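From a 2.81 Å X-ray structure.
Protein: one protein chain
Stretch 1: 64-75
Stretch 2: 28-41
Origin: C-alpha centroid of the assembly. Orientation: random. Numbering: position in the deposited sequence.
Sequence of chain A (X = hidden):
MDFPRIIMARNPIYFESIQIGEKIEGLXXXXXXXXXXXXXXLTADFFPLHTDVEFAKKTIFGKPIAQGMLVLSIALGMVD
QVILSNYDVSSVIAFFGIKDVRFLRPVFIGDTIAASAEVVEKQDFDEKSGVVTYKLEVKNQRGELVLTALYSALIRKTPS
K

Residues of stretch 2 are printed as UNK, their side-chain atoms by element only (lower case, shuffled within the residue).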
# COMPACT_ATOMS: atom_id res chain seq x y z
N PRO A 64 -3.72 14.25 -14.85
CA PRO A 64 -3.77 12.92 -14.23
C PRO A 64 -2.81 12.93 -13.06
O PRO A 64 -1.88 13.72 -13.05
CB PRO A 64 -3.34 11.99 -15.36
CG PRO A 64 -2.52 12.85 -16.25
CD PRO A 64 -3.23 14.18 -16.24
N ILE A 65 -3.04 12.07 -12.07
CA ILE A 65 -2.19 12.00 -10.88
C ILE A 65 -1.75 10.57 -10.53
O ILE A 65 -2.35 9.58 -10.96
CB ILE A 65 -2.90 12.59 -9.64
CG1 ILE A 65 -4.13 11.76 -9.27
CG2 ILE A 65 -3.31 14.01 -9.90
CD1 ILE A 65 -4.80 12.20 -7.94
N ALA A 66 -0.70 10.46 -9.72
CA ALA A 66 -0.19 9.16 -9.33
C ALA A 66 -1.15 8.45 -8.39
O ALA A 66 -1.93 9.09 -7.71
CB ALA A 66 1.16 9.32 -8.65
N GLN A 67 -1.09 7.12 -8.36
CA GLN A 67 -1.94 6.36 -7.49
C GLN A 67 -1.42 6.51 -6.07
O GLN A 67 -0.21 6.53 -5.86
CB GLN A 67 -1.95 4.89 -7.88
CG GLN A 67 -2.37 4.63 -9.31
CD GLN A 67 -1.18 4.60 -10.28
OE1 GLN A 67 -0.23 5.40 -10.15
NE2 GLN A 67 -1.23 3.70 -11.27
N GLY A 68 -2.32 6.63 -5.10
CA GLY A 68 -1.88 6.74 -3.71
C GLY A 68 -1.08 5.53 -3.28
O GLY A 68 -0.08 5.69 -2.58
N MSE A 69 -1.51 4.33 -3.68
CA MSE A 69 -0.77 3.12 -3.34
C MSE A 69 0.63 3.15 -3.95
O MSE A 69 1.57 2.58 -3.37
CB MSE A 69 -1.51 1.88 -3.84
CG MSE A 69 -2.67 1.46 -2.96
SE MSE A 69 -2.14 1.17 -1.14
CE MSE A 69 -1.19 -0.50 -1.34
N LEU A 70 0.78 3.81 -5.10
CA LEU A 70 2.08 3.92 -5.75
C LEU A 70 3.00 4.80 -4.90
O LEU A 70 4.15 4.44 -4.62
CB LEU A 70 1.95 4.51 -7.15
CG LEU A 70 3.29 4.86 -7.82
CD1 LEU A 70 4.14 3.60 -8.00
CD2 LEU A 70 3.02 5.55 -9.13
N VAL A 71 2.50 5.96 -4.50
CA VAL A 71 3.30 6.86 -3.69
C VAL A 71 3.71 6.20 -2.38
O VAL A 71 4.84 6.37 -1.91
CB VAL A 71 2.53 8.17 -3.39
CG1 VAL A 71 3.45 9.12 -2.64
CG2 VAL A 71 2.06 8.82 -4.69
N LEU A 72 2.79 5.45 -1.79
CA LEU A 72 3.07 4.78 -0.53
C LEU A 72 4.17 3.73 -0.74
O LEU A 72 5.12 3.67 0.01
CB LEU A 72 1.79 4.14 0.01
CG LEU A 72 1.90 3.44 1.38
CD1 LEU A 72 2.53 4.38 2.41
CD2 LEU A 72 0.52 2.96 1.83
N SER A 73 4.03 2.93 -1.79
CA SER A 73 5.00 1.90 -2.11
C SER A 73 6.39 2.48 -2.39
O SER A 73 7.40 2.00 -1.86
CB SER A 73 4.55 1.10 -3.33
OG SER A 73 3.41 0.32 -3.01
N ILE A 74 6.46 3.52 -3.23
CA ILE A 74 7.74 4.12 -3.51
C ILE A 74 8.35 4.69 -2.23
O ILE A 74 9.54 4.57 -2.00
CB ILE A 74 7.63 5.21 -4.58
CG1 ILE A 74 7.29 4.57 -5.95
CG2 ILE A 74 8.96 5.98 -4.67
CD1 ILE A 74 7.26 5.55 -7.12
N ALA A 75 7.51 5.30 -1.39
CA ALA A 75 7.97 5.88 -0.12
C ALA A 75 8.60 4.83 0.78
O ALA A 75 9.76 4.94 1.15
CB ALA A 75 6.82 6.55 0.59
N UNK A 28 15.28 11.10 -2.75
CA UNK A 28 14.22 11.61 -3.61
C UNK A 28 14.23 11.12 -5.07
O UNK A 28 15.29 10.87 -5.65
c UNK A 28 14.42 13.13 -3.55
c UNK A 28 15.11 13.34 -2.30
c UNK A 28 16.09 12.20 -2.24
N UNK A 29 13.03 10.98 -5.64
CA UNK A 29 12.89 10.59 -7.04
C UNK A 29 11.63 11.19 -7.66
O UNK A 29 10.61 11.38 -6.99
c UNK A 29 12.06 6.76 -6.68
n UNK A 29 11.28 6.30 -7.83
n UNK A 29 10.21 4.70 -9.08
n UNK A 29 11.29 4.10 -7.17
c UNK A 29 11.89 8.27 -6.42
c UNK A 29 12.90 9.05 -7.22
c UNK A 29 10.92 5.03 -8.02
N UNK A 30 11.72 11.52 -8.94
CA UNK A 30 10.62 12.12 -9.67
C UNK A 30 9.62 11.08 -10.12
O UNK A 30 9.96 10.18 -10.88
o UNK A 30 12.09 13.88 -10.50
c UNK A 30 10.02 13.58 -11.62
c UNK A 30 11.14 12.89 -10.90
N UNK A 31 8.37 11.20 -9.67
CA UNK A 31 7.35 10.25 -10.08
C UNK A 31 7.11 10.50 -11.57
O UNK A 31 6.97 11.63 -12.00
c UNK A 31 5.04 9.40 -9.74
c UNK A 31 6.06 10.42 -9.28
c UNK A 31 5.52 11.80 -9.47
N UNK A 32 7.05 9.44 -12.34
CA UNK A 32 6.91 9.57 -13.78
C UNK A 32 5.75 8.78 -14.39
O UNK A 32 5.11 7.96 -13.72
c UNK A 32 8.53 7.65 -14.09
o UNK A 32 8.09 9.19 -15.85
c UNK A 32 8.23 9.10 -14.44
N UNK A 33 5.48 9.02 -15.66
CA UNK A 33 4.43 8.32 -16.39
C UNK A 33 4.72 6.82 -16.34
O UNK A 33 3.85 6.01 -16.00
c UNK A 33 3.62 8.32 -20.15
o UNK A 33 4.46 7.49 -20.64
o UNK A 33 3.04 9.22 -20.81
c UNK A 33 4.42 8.78 -17.82
c UNK A 33 3.31 8.22 -18.66
N UNK A 34 5.95 6.45 -16.64
CA UNK A 34 6.39 5.06 -16.59
C UNK A 34 6.05 4.43 -15.22
O UNK A 34 5.63 3.27 -15.13
o UNK A 34 8.19 5.39 -18.19
c UNK A 34 7.91 4.95 -16.85
c UNK A 34 8.41 3.50 -16.71
N UNK A 35 6.25 5.22 -14.16
CA UNK A 35 5.94 4.79 -12.80
C UNK A 35 4.45 4.48 -12.68
O UNK A 35 4.07 3.40 -12.20
c UNK A 35 6.29 5.89 -11.79
c UNK A 35 7.76 5.90 -11.41
o UNK A 35 8.38 4.81 -11.36
o UNK A 35 8.30 7.00 -11.14
N UNK A 36 3.63 5.43 -13.12
CA UNK A 36 2.17 5.28 -13.05
C UNK A 36 1.72 4.06 -13.84
O UNK A 36 0.98 3.22 -13.33
c UNK A 36 1.64 7.97 -11.65
c UNK A 36 1.42 6.51 -13.66
c UNK A 36 -0.06 6.37 -13.40
c UNK A 36 1.91 7.82 -13.07
N UNK A 37 2.16 3.97 -15.09
CA UNK A 37 1.78 2.85 -15.93
C UNK A 37 2.26 1.49 -15.40
O UNK A 37 1.54 0.50 -15.45
c UNK A 37 -1.50 5.92 -19.10
c UNK A 37 -1.25 7.03 -18.33
c UNK A 37 0.43 2.88 -19.16
c UNK A 37 2.27 3.07 -17.37
c UNK A 37 0.73 6.00 -17.33
c UNK A 37 1.14 3.59 -18.22
c UNK A 37 -0.14 7.08 -17.46
c UNK A 37 -0.62 4.84 -18.97
n UNK A 37 -0.63 3.63 -19.61
c UNK A 37 0.49 4.86 -18.10
N UNK A 38 3.47 1.44 -14.87
CA UNK A 38 3.95 0.20 -14.33
C UNK A 38 3.03 -0.27 -13.20
O UNK A 38 2.66 -1.45 -13.11
c UNK A 38 5.84 -0.90 -13.09
o UNK A 38 6.26 0.63 -14.90
c UNK A 38 5.39 0.35 -13.79
N UNK A 39 2.67 0.66 -12.32
CA UNK A 39 1.82 0.30 -11.20
C UNK A 39 0.47 -0.17 -11.73
O UNK A 39 -0.08 -1.16 -11.24
c UNK A 39 1.81 0.45 -7.98
c UNK A 39 1.04 1.09 -8.95
c UNK A 39 -0.31 1.32 -8.68
c UNK A 39 1.63 1.47 -10.26
c UNK A 39 -0.11 0.29 -6.54
c UNK A 39 1.24 0.06 -6.78
c UNK A 39 -0.88 0.92 -7.48
N UNK A 40 -0.05 0.52 -12.74
CA UNK A 40 -1.33 0.14 -13.32
C UNK A 40 -1.23 -1.25 -13.95
O UNK A 40 -2.13 -2.06 -13.80
c UNK A 40 -1.76 1.15 -14.35
N UNK A 41 -0.13 -1.55 -14.64
CA UNK A 41 0.05 -2.87 -15.24
C UNK A 41 0.05 -3.94 -14.15
O UNK A 41 -0.69 -4.92 -14.22
c UNK A 41 0.51 -1.69 -17.95
c UNK A 41 3.10 -1.22 -18.84
c UNK A 41 0.72 -0.97 -19.12
o UNK A 41 2.30 -0.03 -20.72
c UNK A 41 1.59 -2.17 -17.21
c UNK A 41 2.03 -0.74 -19.56
c UNK A 41 2.88 -1.92 -17.67
c UNK A 41 1.38 -3.00 -15.96

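Position 28 has three side-chain carbons that close a ring onto the backbone N. It is P28, out of reach of stretch 1.

Position 29 carries three carbons, a nitrogen, then a carbon bearing two more nitrogens. This is R29. I74 CD1 lies over one face of the guanidinium, 3.6 Å from R29 NH1.

Position 30 has one carbon carrying an oxygen and a carbon, out of reach. It is T30.

Position 31 has three carbons, forked at the first. One arm lies 4.0 Å from A66 CB. The small branched apolar group is V31, and that arm is CG2.

Position 32 again has a carbon bearing one oxygen and one carbon, pointing away from stretch 1. T32 is the helix N-cap.

Position 33 has three carbons, the third with two oxygens, and is out of reach: E33.

Position 34 repeats the carbon with one oxygen and one carbon. It is T34, also out of reach.

Position 35 has two carbons, the second with two oxygens. It is D35. OD2 forms a salt bridge with R29 NH1 (2.9 Å), and OD1 accepts a hydrogen bond from T32 N (3.0 Å). L70 CD2 sits 3.9 Å from D35 O.

Position 36 has four carbons, forked at the first, with one arm two carbons long. The end of the long arm comes within 3.2 Å of A66 CA. It is I36, and CD1 also packs 3.8 Å from L70 CD2.

Position 37 has one carbon, then fused five- and six-membered rings with one nitrogen. It is W37, without contact here.

Position 38 has one carbon bearing an oxygen and a carbon. T38 OG1 donates a hydrogen bond to T34 O (2.7 Å).

Position 39 has one carbon and a six-carbon ring with no oxygen. It points toward stretch 1. F39 places CZ 3.4 Å from M69 CB.

Position 40 has a single carbon, 4.0 Å from Q67 NE2: A40.

Position 41 has a six-carbon ring bearing one oxygen. It is Y41, out of reach.

The two helices cross at 105°, with their axes 10.2 Å apart at closest. F39 has the largest covered area. L70 CB lies over its ring face, 4.1 Å from the centroid, in a CH-pi contact, while Q67 NE2 lies at the ring edge. The same Q67 NE2 donates a nearly straight hydrogen bond to I36 O (3.1 Å, 171°). This is the one hydrogen bond between the stretches; apolar packing of A66, M69 and L70 against V31, I36 and F39 accounts for much of the rest.

Stretch 2, residues 28-41: PRTVTETDIWTFAY
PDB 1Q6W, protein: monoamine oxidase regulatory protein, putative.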